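PDB 3E49: 3-keto-5-aminohexanoate cleavage enzyme from Burkholderia xenovorans LB400, which probably catalyses, with a bound zinc ion, the cleavage of 3-keto-5-aminohexanoate or a related beta-keto acid. Local coordinates for residues A[229-234]-A[250-255]. Numbering follows the deposited sequence.
Sequences YVWSIL and QGANVR
Two N-H groups of N253 grip the carbonyl oxygen of W231: the backbone N at 2.8 Å from W231 O, and the amide ND2 at 3.1 Å from W231 O, the latter bent and lying well above the carbonyl plane. With chi1 at -59°, CG of N253 sits beside its own backbone N, which brings ND2 back to the same acceptor, while OD1 takes the backbone N of I9. Parallel pairing continues through I233 N to N253 O (3.1 Å) and R255 N to I233 O (2.9 Å). A water donates to both S232 OG and V254 O, linking the two strands, and S232 OG is also hydrogen-bonded to Q198 OE1. A252 CB packs obliquely against the W231 indole, 3.4 Å from CE3; OE1 of Q250, bonded to R218, meets the ring edge in plane, the amide turned 86° from the ring. Further along, L234 CD1 lies over the centre of one R255 guanidinium face, 3.4 Å from CZ. Salt bridges to E170 and D260 anchor that group near the zinc ligands H50 and E259. The strands close a right-handed beta-alpha-beta unit through helix 240-248, the repeating element of a TIM barrel, here bordering its zinc site.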
loop_
_atom_site.group_PDB
_atom_site.type_symbol
_atom_site.label_atom_id
_atom_site.label_comp_id
_atom_site.label_asym_id
_atom_site.label_seq_id
_atom_site.Cartn_x
_atom_site.Cartn_y
_atom_site.Cartn_z
ATOM N N TYR A 229 8.664 -16.408 9.075
ATOM C CA TYR A 229 9.840 -15.572 8.962
ATOM C C TYR A 229 9.934 -14.636 10.146
ATOM O O TYR A 229 8.922 -14.365 10.814
ATOM C CB TYR A 229 9.853 -14.814 7.632
ATOM C CG TYR A 229 9.075 -13.521 7.579
ATOM C CD1 TYR A 229 7.688 -13.520 7.524
ATOM C CD2 TYR A 229 9.736 -12.298 7.535
ATOM C CE1 TYR A 229 6.979 -12.330 7.472
ATOM C CE2 TYR A 229 9.047 -11.119 7.465
ATOM C CZ TYR A 229 7.663 -11.139 7.435
ATOM O OH TYR A 229 6.990 -9.957 7.363
ATOM N N VAL A 230 11.167 -14.232 10.454
ATOM C CA VAL A 230 11.484 -13.271 11.499
ATOM C C VAL A 230 12.055 -12.054 10.765
ATOM O O VAL A 230 13.034 -12.151 10.025
ATOM C CB VAL A 230 12.476 -13.838 12.468
ATOM C CG1 VAL A 230 12.844 -12.804 13.552
ATOM C CG2 VAL A 230 11.865 -15.107 13.092
ATOM N N TRP A 231 11.452 -10.909 10.997
ATOM C CA TRP A 231 11.785 -9.707 10.250
ATOM C C TRP A 231 12.735 -8.772 10.961
ATOM O O TRP A 231 12.537 -8.452 12.136
ATOM C CB TRP A 231 10.477 -9.002 9.977
ATOM C CG TRP A 231 10.600 -7.773 9.131
ATOM C CD1 TRP A 231 11.511 -7.552 8.141
ATOM C CD2 TRP A 231 9.701 -6.664 9.120
ATOM N NE1 TRP A 231 11.248 -6.332 7.538
ATOM C CE2 TRP A 231 10.149 -5.774 8.131
ATOM C CE3 TRP A 231 8.564 -6.327 9.864
ATOM C CZ2 TRP A 231 9.495 -4.560 7.868
ATOM C CZ3 TRP A 231 7.937 -5.096 9.615
ATOM C CH2 TRP A 231 8.407 -4.249 8.626
ATOM N N SER A 232 13.760 -8.298 10.232
ATOM C CA SER A 232 14.650 -7.304 10.795
ATOM C C SER A 232 14.800 -6.214 9.757
ATOM O O SER A 232 14.768 -6.451 8.575
ATOM C CB SER A 232 16.012 -7.861 11.154
ATOM O OG SER A 232 16.778 -6.922 11.869
ATOM N N ILE A 233 14.987 -5.032 10.269
ATOM C CA ILE A 233 15.118 -3.839 9.447
ATOM C C ILE A 233 16.529 -3.287 9.497
ATOM O O ILE A 233 17.095 -3.102 10.594
ATOM C CB ILE A 233 14.149 -2.780 9.972
ATOM C CG1 ILE A 233 12.673 -3.145 9.645
ATOM C CG2 ILE A 233 14.455 -1.456 9.276
ATOM C CD1 ILE A 233 12.010 -4.154 10.547
ATOM N N LEU A 234 17.074 -2.956 8.308
ATOM C CA LEU A 234 18.356 -2.316 8.187
ATOM C C LEU A 234 18.147 -1.074 7.313
ATOM O O LEU A 234 17.866 -1.204 6.145
ATOM C CB LEU A 234 19.355 -3.211 7.465
ATOM C CG LEU A 234 20.842 -2.843 7.468
ATOM C CD1 LEU A 234 21.609 -3.858 6.594
ATOM C CD2 LEU A 234 21.115 -1.420 6.980
ATOM N N GLN A 250 6.041 -2.193 15.105
ATOM C CA GLN A 250 5.073 -3.084 14.581
ATOM C C GLN A 250 5.518 -4.515 14.695
ATOM O O GLN A 250 5.111 -5.363 13.916
ATOM C CB GLN A 250 4.675 -2.726 13.148
ATOM C CG GLN A 250 5.786 -2.836 12.142
ATOM C CD GLN A 250 5.379 -2.232 10.813
ATOM O OE1 GLN A 250 4.732 -2.897 9.988
ATOM N NE2 GLN A 250 5.770 -0.997 10.591
ATOM N N GLY A 251 6.385 -4.758 15.665
ATOM C CA GLY A 251 6.793 -6.130 16.000
ATOM C C GLY A 251 8.069 -6.637 15.353
ATOM O O GLY A 251 8.443 -7.780 15.557
ATOM N N ALA A 252 8.739 -5.804 14.558
ATOM C CA ALA A 252 9.959 -6.264 13.907
ATOM C C ALA A 252 11.197 -6.168 14.826
ATOM O O ALA A 252 11.170 -5.558 15.912
ATOM C CB ALA A 252 10.230 -5.451 12.669
ATOM N N ASN A 253 12.283 -6.750 14.325
ATOM C CA ASN A 253 13.575 -6.726 14.961
ATOM C C ASN A 253 14.407 -5.680 14.271
ATOM O O ASN A 253 14.001 -5.170 13.241
ATOM C CB ASN A 253 14.155 -8.115 14.909
ATOM C CG ASN A 253 13.245 -9.079 15.612
ATOM O OD1 ASN A 253 13.109 -9.019 16.842
ATOM N ND2 ASN A 253 12.567 -9.924 14.846
ATOM N N VAL A 254 15.553 -5.328 14.840
ATOM C CA VAL A 254 16.300 -4.168 14.319
ATOM C C VAL A 254 17.794 -4.406 14.095
ATOM O O VAL A 254 18.422 -5.156 14.823
ATOM C CB VAL A 254 16.130 -2.991 15.297
ATOM C CG1 VAL A 254 14.635 -2.622 15.436
ATOM C CG2 VAL A 254 16.739 -3.325 16.706
ATOM N N ARG A 255 18.380 -3.703 13.141
ATOM C CA ARG A 255 19.811 -3.807 12.869
ATOM C C ARG A 255 20.412 -2.439 12.894
ATOM O O ARG A 255 19.888 -1.518 12.260
ATOM C CB ARG A 255 20.127 -4.493 11.544
ATOM C CG ARG A 255 21.575 -4.483 11.169
ATOM C CD ARG A 255 21.872 -5.427 10.081
ATOM N NE ARG A 255 23.127 -5.079 9.433
ATOM C CZ ARG A 255 23.705 -5.771 8.470
ATOM N NH1 ARG A 255 23.236 -6.941 8.085
ATOM N NH2 ARG A 255 24.792 -5.295 7.915
HETATM O O HOH W 1 17.917 -8.078 14.102
#